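PDB 2QS8: Xaa-Pro Dipeptidase from Alteromonas macleodii, which probably hydrolyses short peptides as a carboxypeptidase or dipeptidase of the amidohydrolase superfamily, working at a metal site inside a TIM barrel and holding methionine in its active site. Local coordinates for residues T109-G114 with W231-A236; A145-H150 with Q169-G174; G149-T154 with K194-G199; E177-V182 with V218-S223; F213-V218 with I246-D251. All blocks are in the same frame, centred on the assembly; numbering follows the deposited sequence.

Contact 1 of 5, residues T109-G114 with W231-A236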
# COMPACT_ATOMS: atom_id res chain seq x y z
N THR A 109 -37.02 -8.91 -13.89
CA THR A 109 -35.70 -8.32 -13.81
C THR A 109 -35.38 -8.07 -12.34
O THR A 109 -36.23 -7.61 -11.59
CB THR A 109 -35.60 -6.97 -14.57
OG1 THR A 109 -35.85 -7.17 -15.96
CG2 THR A 109 -34.19 -6.38 -14.43
N VAL A 110 -34.15 -8.40 -11.93
CA VAL A 110 -33.73 -8.17 -10.55
C VAL A 110 -32.29 -7.69 -10.52
O VAL A 110 -31.52 -7.92 -11.45
CB VAL A 110 -33.83 -9.46 -9.67
CG1 VAL A 110 -35.26 -9.95 -9.59
CG2 VAL A 110 -32.93 -10.56 -10.23
N ARG A 111 -31.94 -7.01 -9.44
CA ARG A 111 -30.58 -6.54 -9.23
C ARG A 111 -30.06 -7.29 -7.99
O ARG A 111 -30.51 -7.02 -6.87
CB ARG A 111 -30.57 -5.02 -8.97
CG ARG A 111 -29.17 -4.40 -8.94
CD ARG A 111 -29.17 -2.89 -8.62
NE ARG A 111 -29.69 -2.62 -7.28
CZ ARG A 111 -29.55 -1.47 -6.64
NH1 ARG A 111 -28.90 -0.46 -7.21
NH2 ARG A 111 -30.02 -1.33 -5.41
N GLN A 112 -29.15 -8.25 -8.19
CA GLN A 112 -28.57 -8.97 -7.06
C GLN A 112 -27.43 -8.12 -6.53
O GLN A 112 -26.44 -7.87 -7.23
CB GLN A 112 -28.02 -10.33 -7.47
CG GLN A 112 -27.35 -11.06 -6.30
CD GLN A 112 -27.95 -12.42 -6.03
OE1 GLN A 112 -29.14 -12.65 -6.27
NE2 GLN A 112 -27.14 -13.33 -5.51
N VAL A 113 -27.55 -7.67 -5.29
CA VAL A 113 -26.52 -6.84 -4.72
C VAL A 113 -25.74 -7.53 -3.61
O VAL A 113 -25.67 -7.02 -2.49
CB VAL A 113 -27.11 -5.51 -4.19
CG1 VAL A 113 -27.52 -4.62 -5.37
CG2 VAL A 113 -28.32 -5.81 -3.32
N GLY A 114 -25.15 -8.68 -3.94
CA GLY A 114 -24.34 -9.40 -2.97
C GLY A 114 -24.48 -10.91 -2.83
O GLY A 114 -25.58 -11.42 -2.64
N TRP A 231 -22.80 0.92 -11.91
CA TRP A 231 -23.62 1.67 -10.97
C TRP A 231 -23.13 1.30 -9.57
O TRP A 231 -22.44 0.29 -9.40
CB TRP A 231 -25.11 1.33 -11.11
CG TRP A 231 -25.42 -0.12 -11.41
CD1 TRP A 231 -25.77 -0.65 -12.61
CD2 TRP A 231 -25.42 -1.22 -10.47
NE1 TRP A 231 -25.99 -2.00 -12.49
CE2 TRP A 231 -25.79 -2.38 -11.19
CE3 TRP A 231 -25.15 -1.33 -9.10
CZ2 TRP A 231 -25.89 -3.63 -10.59
CZ3 TRP A 231 -25.25 -2.58 -8.50
CH2 TRP A 231 -25.62 -3.71 -9.24
N VAL A 232 -23.48 2.11 -8.58
CA VAL A 232 -23.06 1.85 -7.21
C VAL A 232 -24.24 1.84 -6.24
O VAL A 232 -24.90 2.86 -6.03
CB VAL A 232 -22.01 2.91 -6.76
CG1 VAL A 232 -21.61 2.69 -5.31
CG2 VAL A 232 -20.78 2.85 -7.66
N ALA A 233 -24.52 0.66 -5.68
CA ALA A 233 -25.59 0.49 -4.69
C ALA A 233 -24.88 0.57 -3.33
O ALA A 233 -23.75 0.10 -3.19
CB ALA A 233 -26.26 -0.86 -4.87
N VAL A 234 -25.53 1.15 -2.33
CA VAL A 234 -24.90 1.31 -1.02
C VAL A 234 -25.71 0.92 0.21
O VAL A 234 -26.75 1.52 0.50
CB VAL A 234 -24.41 2.78 -0.84
CG1 VAL A 234 -23.71 2.96 0.51
CG2 VAL A 234 -23.48 3.15 -1.98
N HIS A 235 -25.23 -0.07 0.95
CA HIS A 235 -25.86 -0.49 2.19
C HIS A 235 -25.57 0.63 3.20
O HIS A 235 -24.43 1.06 3.31
CB HIS A 235 -25.23 -1.80 2.69
CG HIS A 235 -25.54 -2.12 4.12
ND1 HIS A 235 -26.54 -2.99 4.49
CD2 HIS A 235 -24.96 -1.69 5.27
CE1 HIS A 235 -26.57 -3.09 5.81
NE2 HIS A 235 -25.62 -2.31 6.30
N ALA A 236 -26.59 1.10 3.91
CA ALA A 236 -26.38 2.15 4.90
C ALA A 236 -27.55 2.33 5.86
O ALA A 236 -28.68 2.58 5.44
CB ALA A 236 -26.09 3.47 4.20
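One face of the six-membered ring of Trp231 carries the aliphatic part of Arg111: CD of Arg111 lies 3.9 Å from the ring centroid, off-centre toward the rim, a CH-pi contact. Over one face of the Arg111 guanidinium sits the methyl group of Ala233, with CB 3.6 Å from NH1 of Arg111. The two strands, 107-112 and 231-236, belong to the TIM barrel and are not bonded to each other here; their side chains meet in its interior. Arg111 leaves the strand with CG anti to the backbone N (chi1 -172°), then bends at chi3 (64°), so the chain slides along the indole in the opposite direction to Trp231 and the guanidinium plane ends 36° from the ring plane. CZ of Arg111 is 5.2 Å from the ring centroid, so any cation-pi attraction is weak at most. What fixes the charged end lies outside the two segments: Arg111 NE bonds to Met68 O, NH1 to Ser252 OG, and NH2 forms a salt bridge with Glu254. Val113, just past the strand end, extends the apolar patch, its side chain about 5 Å from the magnesium ion. Its CG1 lies 4.0 Å from CB of Ala233 and 4.4 Å from CZ3 of Trp231.

Contact 2 of 5, residues A145-H150 with Q169-G174. With MET (methionine), chain D.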
# COMPACT_ATOMS: atom_id res chain seq x y z
N ALA A 145 -16.33 -4.26 1.33
CA ALA A 145 -16.32 -3.75 2.69
C ALA A 145 -14.91 -3.48 3.19
O ALA A 145 -13.92 -3.87 2.56
CB ALA A 145 -16.99 -4.77 3.62
N THR A 146 -14.83 -2.79 4.32
CA THR A 146 -13.55 -2.52 4.97
C THR A 146 -13.39 -3.57 6.07
O THR A 146 -14.35 -4.20 6.48
CB THR A 146 -13.51 -1.11 5.58
OG1 THR A 146 -14.66 -0.90 6.40
CG2 THR A 146 -13.49 -0.09 4.47
N THR A 147 -12.16 -3.74 6.55
CA THR A 147 -11.89 -4.72 7.60
C THR A 147 -12.94 -4.74 8.71
O THR A 147 -13.19 -3.73 9.35
CB THR A 147 -10.50 -4.49 8.22
OG1 THR A 147 -9.50 -4.68 7.21
CG2 THR A 147 -10.26 -5.45 9.40
N GLY A 148 -13.54 -5.90 8.92
CA GLY A 148 -14.55 -6.02 9.96
C GLY A 148 -15.92 -5.48 9.60
O GLY A 148 -16.86 -5.60 10.38
N GLY A 149 -16.03 -4.90 8.41
CA GLY A 149 -17.28 -4.33 7.95
C GLY A 149 -18.42 -5.33 7.78
O GLY A 149 -18.21 -6.55 7.73
N HIS A 150 -19.62 -4.79 7.66
CA HIS A 150 -20.82 -5.60 7.52
C HIS A 150 -20.70 -6.73 6.50
O HIS A 150 -21.23 -7.82 6.71
CB HIS A 150 -22.02 -4.72 7.17
CG HIS A 150 -23.30 -5.48 6.99
ND1 HIS A 150 -23.85 -6.26 7.99
CD2 HIS A 150 -24.13 -5.57 5.93
CE1 HIS A 150 -24.97 -6.81 7.54
NE2 HIS A 150 -25.17 -6.41 6.30
N GLN A 169 -10.64 -9.76 -2.63
CA GLN A 169 -11.69 -10.57 -2.04
C GLN A 169 -12.84 -9.71 -1.52
O GLN A 169 -13.80 -10.22 -0.95
CB GLN A 169 -11.12 -11.43 -0.91
CG GLN A 169 -10.15 -12.48 -1.38
CD GLN A 169 -9.54 -13.28 -0.24
OE1 GLN A 169 -9.10 -12.72 0.76
NE2 GLN A 169 -9.49 -14.60 -0.40
N GLY A 170 -12.75 -8.39 -1.71
CA GLY A 170 -13.82 -7.52 -1.25
C GLY A 170 -13.65 -6.82 0.10
O GLY A 170 -14.60 -6.19 0.57
N VAL A 171 -12.48 -6.93 0.71
CA VAL A 171 -12.19 -6.26 1.99
C VAL A 171 -11.03 -5.29 1.74
O VAL A 171 -9.92 -5.70 1.39
CB VAL A 171 -11.84 -7.26 3.10
CG1 VAL A 171 -11.76 -6.53 4.46
CG2 VAL A 171 -12.89 -8.37 3.13
N VAL A 172 -11.31 -4.01 1.93
CA VAL A 172 -10.34 -2.96 1.63
C VAL A 172 -10.09 -1.92 2.73
O VAL A 172 -10.85 -1.79 3.68
CB VAL A 172 -10.82 -2.16 0.41
CG1 VAL A 172 -11.02 -3.09 -0.78
CG2 VAL A 172 -12.13 -1.45 0.75
N ASN A 173 -9.01 -1.17 2.53
CA ASN A 173 -8.60 -0.09 3.42
C ASN A 173 -7.85 0.91 2.53
O ASN A 173 -6.85 0.55 1.90
CB ASN A 173 -7.69 -0.60 4.54
CG ASN A 173 -8.43 -1.45 5.56
OD1 ASN A 173 -9.31 -0.96 6.28
ND2 ASN A 173 -8.08 -2.73 5.62
N GLY A 174 -8.34 2.14 2.47
CA GLY A 174 -7.70 3.15 1.64
C GLY A 174 -8.25 3.18 0.23
O GLY A 174 -8.88 2.21 -0.21
N MET D . -29.40 -7.20 5.31
CA MET D . -29.61 -5.99 6.15
C MET D . -28.65 -5.94 7.33
O MET D . -28.40 -4.83 7.84
CB MET D . -31.04 -5.96 6.66
CG MET D . -31.36 -4.73 7.46
SD MET D . -33.08 -4.65 7.84
CE MET D . -33.73 -4.33 6.23
OXT MET D . -28.16 -7.02 7.74
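Thr147 and Asn173 cross obliquely, tip to tip, and their ends are joined by a hydrogen bond: ND2 of Asn173 donates to OG1 of Thr147 at 2.9 Å, almost straight at 170°. The hydroxyl oxygen lies in the amide plane, in line with the N-H. OD1, at the other end of that amide, accepts from Arg183 of a second subunit. Thr146 and Val172 instead cross at about a right angle, and CG2 of Thr146 packs against the Val172 carbonyl, 3.2 Å from its O; the Thr146 hydroxyl turns to Gln212 O. Val171, with CG1 anti to the backbone N (chi1 -171°), brings that methyl to 3.5 Å from Thr147 N, inside the turn that follows. Behind these side chains is a short, weakly bonded parallel pair of strands, 145-146 beside 171-172, which follows directly on the chain lying beside barrel strand 192-196. The N of Ala145 donates to O of Gly170 at 2.7 Å, and O of Ala145 accepts from Val172 N at 2.7 Å, in the carbonyl plane. Directly afterwards Thr146 to Gly149 make a type II turn, closed by Gly149 N to Thr146 O at 2.7 Å. That turn leads into His150 of the methionine pocket, whose CE1 lies 3.2 Å from OXT of the bound methionine.

Contact 3 of 5, residues G149-T154 with K194-G199. With MET (methionine), chain D.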
# COMPACT_ATOMS: atom_id res chain seq x y z
N GLY A 149 -16.03 -4.90 8.41
CA GLY A 149 -17.28 -4.33 7.95
C GLY A 149 -18.42 -5.33 7.78
O GLY A 149 -18.21 -6.55 7.73
N HIS A 150 -19.62 -4.79 7.66
CA HIS A 150 -20.82 -5.60 7.52
C HIS A 150 -20.70 -6.73 6.50
O HIS A 150 -21.23 -7.82 6.71
CB HIS A 150 -22.02 -4.72 7.17
CG HIS A 150 -23.30 -5.48 6.99
ND1 HIS A 150 -23.85 -6.26 7.99
CD2 HIS A 150 -24.13 -5.57 5.93
CE1 HIS A 150 -24.97 -6.81 7.54
NE2 HIS A 150 -25.17 -6.41 6.30
N ALA A 151 -19.98 -6.48 5.41
CA ALA A 151 -19.84 -7.50 4.39
C ALA A 151 -18.48 -8.21 4.37
O ALA A 151 -18.12 -8.83 3.37
CB ALA A 151 -20.15 -6.91 3.02
N ASP A 152 -17.73 -8.13 5.46
CA ASP A 152 -16.45 -8.82 5.53
C ASP A 152 -16.83 -10.29 5.74
O ASP A 152 -17.38 -10.67 6.77
CB ASP A 152 -15.63 -8.32 6.73
CG ASP A 152 -14.26 -9.00 6.84
OD1 ASP A 152 -14.13 -10.15 6.37
OD2 ASP A 152 -13.33 -8.39 7.42
N PRO A 153 -16.52 -11.15 4.76
CA PRO A 153 -16.87 -12.56 4.89
C PRO A 153 -16.11 -13.35 5.95
O PRO A 153 -16.39 -14.53 6.14
CB PRO A 153 -16.65 -13.10 3.49
CG PRO A 153 -15.43 -12.36 3.07
CD PRO A 153 -15.73 -10.93 3.53
N THR A 154 -15.14 -12.73 6.62
CA THR A 154 -14.37 -13.44 7.64
C THR A 154 -14.75 -13.08 9.06
O THR A 154 -14.10 -13.53 10.01
CB THR A 154 -12.84 -13.27 7.45
OG1 THR A 154 -12.48 -11.89 7.44
CG2 THR A 154 -12.40 -13.93 6.15
N LYS A 194 -21.45 -2.96 -5.13
CA LYS A 194 -22.22 -2.86 -3.90
C LYS A 194 -21.23 -2.75 -2.73
O LYS A 194 -20.26 -3.51 -2.66
CB LYS A 194 -23.10 -4.10 -3.73
CG LYS A 194 -23.65 -4.30 -2.34
CD LYS A 194 -24.65 -3.22 -1.96
CE LYS A 194 -25.30 -3.55 -0.62
NZ LYS A 194 -25.82 -4.94 -0.56
N ILE A 195 -21.46 -1.79 -1.84
CA ILE A 195 -20.59 -1.62 -0.68
C ILE A 195 -21.42 -1.42 0.59
O ILE A 195 -22.60 -1.04 0.51
CB ILE A 195 -19.67 -0.37 -0.80
CG1 ILE A 195 -20.51 0.91 -0.80
CG2 ILE A 195 -18.82 -0.48 -2.05
CD1 ILE A 195 -19.70 2.20 -0.80
N THR A 196 -20.83 -1.72 1.73
CA THR A 196 -21.49 -1.50 3.01
C THR A 196 -20.80 -0.27 3.60
O THR A 196 -19.72 -0.36 4.19
CB THR A 196 -21.36 -2.73 3.96
OG1 THR A 196 -20.00 -3.19 3.99
CG2 THR A 196 -22.25 -3.86 3.50
N VAL A 197 -21.42 0.89 3.41
CA VAL A 197 -20.86 2.14 3.90
C VAL A 197 -21.02 2.31 5.42
O VAL A 197 -20.42 3.21 6.01
CB VAL A 197 -21.47 3.36 3.16
CG1 VAL A 197 -22.75 3.80 3.84
CG2 VAL A 197 -20.45 4.49 3.08
N THR A 198 -21.84 1.48 6.05
CA THR A 198 -22.02 1.53 7.50
C THR A 198 -22.13 0.10 8.03
O THR A 198 -22.19 -0.85 7.25
CB THR A 198 -23.31 2.27 7.93
OG1 THR A 198 -24.45 1.45 7.63
CG2 THR A 198 -23.44 3.61 7.23
N GLY A 199 -22.16 -0.05 9.35
CA GLY A 199 -22.30 -1.37 9.93
C GLY A 199 -23.65 -1.94 9.52
O GLY A 199 -24.47 -1.23 8.93
N MET D . -29.40 -7.20 5.31
CA MET D . -29.61 -5.99 6.15
C MET D . -28.65 -5.94 7.33
O MET D . -28.40 -4.83 7.84
CB MET D . -31.04 -5.96 6.66
CG MET D . -31.36 -4.73 7.46
SD MET D . -33.08 -4.65 7.84
CE MET D . -33.73 -4.33 6.23
OXT MET D . -28.16 -7.02 7.74
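Lys194 opens the second segment on barrel strand 192-196 without touching the loop 149-154; its NZ is hydrogen-bonded to Val113 O. Thr196 then does most of the touching. With OG1 in the crowded position between the backbone N and the carbonyl carbon (chi1 47°), its CG2 is set anti to the carbonyl carbon and meets the His150 ring at the edge, in plane, 3.5 Å from CD2 of His150. The two side chains cross at about a right angle. The same methyl touches the CB of Ala151 at 3.7 Å, so Thr196 fits against both middle residues of the type I turn from Gly149 to Asp152. Beyond Val197, the Thr198 carbonyl O lies 3.9 Å from CB of His150, and the backbone of Gly199 runs past the same CB, its C at 4.0 Å. OG1 of Thr198 bonds to O of Gly199 at 3.0 Å, on a carbonyl lone pair, and also to His237 N. His150 extends with CG anti to the backbone N (chi1 179°); ND1 is hydrogen-bonded to Ser203 OG and the ring stacks on His235. The contact is essentially van der Waals packing, which implies that Thr196 and Gly199 shape the seat of the imidazole, while its polar bond and stacking come from elsewhere; the ring is thereby placed beside the carboxylate of the bound methionine.

Contact 4 of 5, residues E177-V182 with V218-S223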
# COMPACT_ATOMS: atom_id res chain seq x y z
N GLU A 177 -6.73 0.33 -2.44
CA GLU A 177 -7.28 -1.01 -2.28
C GLU A 177 -8.73 -0.98 -2.78
O GLU A 177 -9.22 -1.98 -3.27
CB GLU A 177 -7.23 -1.48 -0.82
CG GLU A 177 -5.83 -1.62 -0.25
CD GLU A 177 -5.75 -2.53 0.97
OE1 GLU A 177 -6.77 -2.70 1.69
OE2 GLU A 177 -4.65 -3.06 1.23
N VAL A 178 -9.39 0.17 -2.67
CA VAL A 178 -10.76 0.29 -3.16
C VAL A 178 -10.79 0.02 -4.67
O VAL A 178 -11.63 -0.75 -5.14
CB VAL A 178 -11.37 1.68 -2.89
CG1 VAL A 178 -12.57 1.95 -3.83
CG2 VAL A 178 -11.86 1.76 -1.46
N TYR A 179 -9.88 0.65 -5.41
CA TYR A 179 -9.82 0.46 -6.86
C TYR A 179 -9.54 -1.00 -7.22
O TYR A 179 -10.13 -1.53 -8.16
CB TYR A 179 -8.74 1.37 -7.49
CG TYR A 179 -9.26 2.70 -8.00
CD1 TYR A 179 -9.47 3.77 -7.12
CD2 TYR A 179 -9.55 2.88 -9.36
CE1 TYR A 179 -9.94 5.00 -7.59
CE2 TYR A 179 -10.02 4.11 -9.84
CZ TYR A 179 -10.21 5.16 -8.95
OH TYR A 179 -10.68 6.35 -9.43
N ALA A 180 -8.65 -1.64 -6.48
CA ALA A 180 -8.33 -3.03 -6.73
C ALA A 180 -9.61 -3.84 -6.59
O ALA A 180 -9.90 -4.69 -7.43
CB ALA A 180 -7.28 -3.54 -5.75
N ALA A 181 -10.37 -3.57 -5.53
CA ALA A 181 -11.62 -4.28 -5.27
C ALA A 181 -12.71 -4.02 -6.32
O ALA A 181 -13.44 -4.94 -6.70
CB ALA A 181 -12.14 -3.92 -3.87
N VAL A 182 -12.84 -2.78 -6.77
CA VAL A 182 -13.84 -2.45 -7.77
C VAL A 182 -13.44 -3.12 -9.09
O VAL A 182 -14.26 -3.75 -9.74
CB VAL A 182 -13.95 -0.92 -7.98
CG1 VAL A 182 -14.80 -0.61 -9.21
CG2 VAL A 182 -14.57 -0.29 -6.75
N VAL A 218 -14.98 6.11 -0.12
CA VAL A 218 -16.20 6.01 -0.90
C VAL A 218 -16.12 6.85 -2.17
O VAL A 218 -16.71 6.50 -3.19
CB VAL A 218 -17.48 6.36 -0.06
CG1 VAL A 218 -17.41 7.78 0.47
CG2 VAL A 218 -18.71 6.17 -0.92
N ASP A 219 -15.36 7.94 -2.13
CA ASP A 219 -15.19 8.75 -3.34
C ASP A 219 -14.48 7.85 -4.36
O ASP A 219 -14.82 7.83 -5.54
CB ASP A 219 -14.31 10.00 -3.09
CG ASP A 219 -15.06 11.11 -2.34
OD1 ASP A 219 -16.30 11.09 -2.33
OD2 ASP A 219 -14.40 12.01 -1.78
N ALA A 220 -13.48 7.10 -3.88
CA ALA A 220 -12.72 6.19 -4.73
C ALA A 220 -13.61 5.13 -5.36
O ALA A 220 -13.36 4.69 -6.48
CB ALA A 220 -11.60 5.53 -3.93
N VAL A 221 -14.66 4.72 -4.64
CA VAL A 221 -15.59 3.72 -5.14
C VAL A 221 -16.33 4.29 -6.36
O VAL A 221 -16.42 3.64 -7.40
CB VAL A 221 -16.66 3.33 -4.08
CG1 VAL A 221 -17.72 2.44 -4.69
CG2 VAL A 221 -16.01 2.65 -2.89
N VAL A 222 -16.84 5.50 -6.21
CA VAL A 222 -17.57 6.15 -7.29
C VAL A 222 -16.68 6.42 -8.50
O VAL A 222 -17.01 6.04 -9.62
CB VAL A 222 -18.21 7.48 -6.81
CG1 VAL A 222 -18.86 8.20 -7.98
CG2 VAL A 222 -19.24 7.20 -5.71
N SER A 223 -15.54 7.07 -8.28
CA SER A 223 -14.67 7.38 -9.40
C SER A 223 -14.19 6.12 -10.11
O SER A 223 -14.07 6.10 -11.33
CB SER A 223 -13.48 8.23 -8.95
OG SER A 223 -12.62 7.51 -8.09
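A chi1 of -94° carries the Tyr179 ring across to the neighbouring helix, while Ser223 holds OG in the crowded position between its backbone N and carbonyl carbon (chi1 66°). The two hydroxyls consequently meet tip to tip: OH of Tyr179 and OG of Ser223 are 2.6 Å apart, a short hydrogen bond in which either could be the donor. On its way the ring passes obliquely by the backbone of Ala220, with CE1 of Tyr179 3.6 Å from O of Ala220 and 4.1 Å from its CB; Tyr179 also packs on Thr214 of a third subunit. Deeper in, Val178 sets CG1 anti to the backbone N, and this methyl rests between two residues of the other helix, 3.7 Å from CB of Ala220 and 3.6 Å from CG2 of Val221. Val178 and Val221 cross at about a right angle. One turn on, Val182 CG2 adds a looser touch at 4.4 Å from O of Val221. Ala220 presents only a methyl at the crossing; the segment axes are 8.9 Å apart at closest approach and cross at -38°, both running the same way. The packing thus grades from buried valines to a polar pair at the partly exposed side. These are adjacent outer helices of the TIM barrel, 175-188 and 215-227, with strand 192-196 between them in sequence: Val182 touches Ile193 and Val221 touches Ile195 of that strand, while Val218 and Val222 meet Ala248 of helix 239-248.

Contact 5 of 5, residues F213-V218 with I246-D251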
# COMPACT_ATOMS: atom_id res chain seq x y z
N PHE A 213 -16.73 3.54 5.81
CA PHE A 213 -15.98 3.98 4.65
C PHE A 213 -15.63 5.43 4.92
O PHE A 213 -16.48 6.20 5.39
CB PHE A 213 -16.82 3.89 3.36
CG PHE A 213 -16.63 2.61 2.58
CD1 PHE A 213 -17.16 1.41 3.04
CD2 PHE A 213 -15.94 2.62 1.38
CE1 PHE A 213 -17.00 0.22 2.31
CE2 PHE A 213 -15.77 1.44 0.63
CZ PHE A 213 -16.30 0.24 1.10
N THR A 214 -14.39 5.82 4.65
CA THR A 214 -13.98 7.21 4.84
C THR A 214 -14.49 7.93 3.58
O THR A 214 -14.84 7.28 2.60
CB THR A 214 -12.45 7.34 4.90
OG1 THR A 214 -11.93 7.03 3.61
CG2 THR A 214 -11.84 6.38 5.94
N GLN A 215 -14.53 9.26 3.60
CA GLN A 215 -15.01 9.99 2.44
C GLN A 215 -14.08 9.69 1.26
O GLN A 215 -14.53 9.48 0.13
CB GLN A 215 -15.06 11.49 2.71
CG GLN A 215 -15.75 12.27 1.61
CD GLN A 215 -17.22 11.87 1.45
OE1 GLN A 215 -18.03 12.04 2.37
NE2 GLN A 215 -17.56 11.33 0.29
N GLU A 216 -12.79 9.65 1.53
CA GLU A 216 -11.80 9.34 0.50
C GLU A 216 -12.04 7.94 -0.10
O GLU A 216 -11.93 7.75 -1.31
CB GLU A 216 -10.39 9.42 1.10
CG GLU A 216 -9.27 8.91 0.21
CD GLU A 216 -7.91 8.94 0.92
OE1 GLU A 216 -7.81 8.42 2.05
OE2 GLU A 216 -6.94 9.48 0.34
N GLU A 217 -12.36 6.98 0.75
CA GLU A 217 -12.60 5.62 0.28
C GLU A 217 -13.89 5.50 -0.55
O GLU A 217 -13.88 4.84 -1.59
CB GLU A 217 -12.64 4.64 1.46
CG GLU A 217 -11.33 4.53 2.24
CD GLU A 217 -11.43 3.66 3.49
OE1 GLU A 217 -12.47 3.67 4.17
OE2 GLU A 217 -10.44 2.98 3.82
N VAL A 218 -14.98 6.11 -0.12
CA VAL A 218 -16.20 6.01 -0.90
C VAL A 218 -16.12 6.85 -2.17
O VAL A 218 -16.71 6.50 -3.19
CB VAL A 218 -17.48 6.36 -0.06
CG1 VAL A 218 -17.41 7.78 0.47
CG2 VAL A 218 -18.71 6.17 -0.92
N ILE A 246 -23.85 9.52 -0.34
CA ILE A 246 -24.74 10.36 -1.13
C ILE A 246 -23.93 11.48 -1.75
O ILE A 246 -24.05 11.76 -2.94
CB ILE A 246 -25.86 10.95 -0.25
CG1 ILE A 246 -26.69 9.81 0.34
CG2 ILE A 246 -26.75 11.87 -1.08
CD1 ILE A 246 -27.62 10.24 1.44
N LYS A 247 -23.10 12.13 -0.94
CA LYS A 247 -22.26 13.21 -1.44
C LYS A 247 -21.24 12.72 -2.46
O LYS A 247 -20.81 13.48 -3.32
CB LYS A 247 -21.54 13.91 -0.29
CG LYS A 247 -22.45 14.81 0.54
CD LYS A 247 -21.69 15.64 1.57
CE LYS A 247 -21.23 14.82 2.75
NZ LYS A 247 -20.59 15.70 3.77
N ALA A 248 -20.84 11.45 -2.36
CA ALA A 248 -19.85 10.91 -3.28
C ALA A 248 -20.46 10.67 -4.66
O ALA A 248 -19.74 10.61 -5.66
CB ALA A 248 -19.25 9.60 -2.74
N GLY A 249 -21.78 10.52 -4.70
CA GLY A 249 -22.46 10.32 -5.97
C GLY A 249 -22.94 8.92 -6.30
O GLY A 249 -23.09 8.58 -7.47
N VAL A 250 -23.18 8.10 -5.28
CA VAL A 250 -23.64 6.74 -5.53
C VAL A 250 -25.05 6.79 -6.14
O VAL A 250 -25.75 7.79 -6.02
CB VAL A 250 -23.62 5.88 -4.25
CG1 VAL A 250 -22.21 5.86 -3.68
CG2 VAL A 250 -24.58 6.43 -3.21
N ASP A 251 -25.46 5.70 -6.79
CA ASP A 251 -26.76 5.62 -7.44
C ASP A 251 -27.93 5.32 -6.51
O ASP A 251 -29.04 5.80 -6.72
CB ASP A 251 -26.71 4.57 -8.55
CG ASP A 251 -25.70 4.94 -9.62
OD1 ASP A 251 -26.04 5.77 -10.50
OD2 ASP A 251 -24.57 4.42 -9.57
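On the outside of the TIM barrel, the first turn of helix 215-227 lies beside the last turn of helix 239-248. Val218 and Ala248 make the central touch, CG2 of Val218 standing 3.9 Å from CB of Ala248. That branch is anti to the backbone N, and it also approaches CG1 of Val250 at 4.5 Å. Alongside, Gln215 leaves with CG anti to the backbone N and bends at chi2 (62°), which lays its NE2 3.9 Å from the same Ala248 methyl; the amide's own partners are Arg244 O and Asp219 OD1. The first helix begins with a capping box. Glu217 N donates to Thr214 OG1 at 2.9 Å, and Thr214 N returns a bond to Glu217 OE1, also 2.9 Å, on the anti lone pair of that oxygen. The second helix closes in a Schellman motif at Gly249, whose positive phi (104°) turns the chain toward Val250 and the next strand, Gly249 N bonding back to Ile246 O at 3.1 Å. Glu217 has further work beyond its cap: OE2 accepts from Gly174 N, and OE1 forms a salt bridge with Arg183 of a second subunit.

Contact 1 lies nearest the centre of the chain, wholly buried in the barrel, where an arginine held by outside partners packs on aromatic and methyl groups. Contacts 2 and 3 overlap at Gly149 and His150; contact 2 relies on hydrogen bonds, contact 3 on van der Waals fit. His150 of these two and His235 of contact 1 all touch the methionine, and their stacked rings tie the three together. Contacts 4 and 5 share Val218 and helix 215-227 on the outer layer, one joining it to the preceding helix, the other to the following one; contact 5 is only partly buried. Ile195 on strand 192-196 connects that layer to contact 3, and contacts 2 to 5 all reach other subunits.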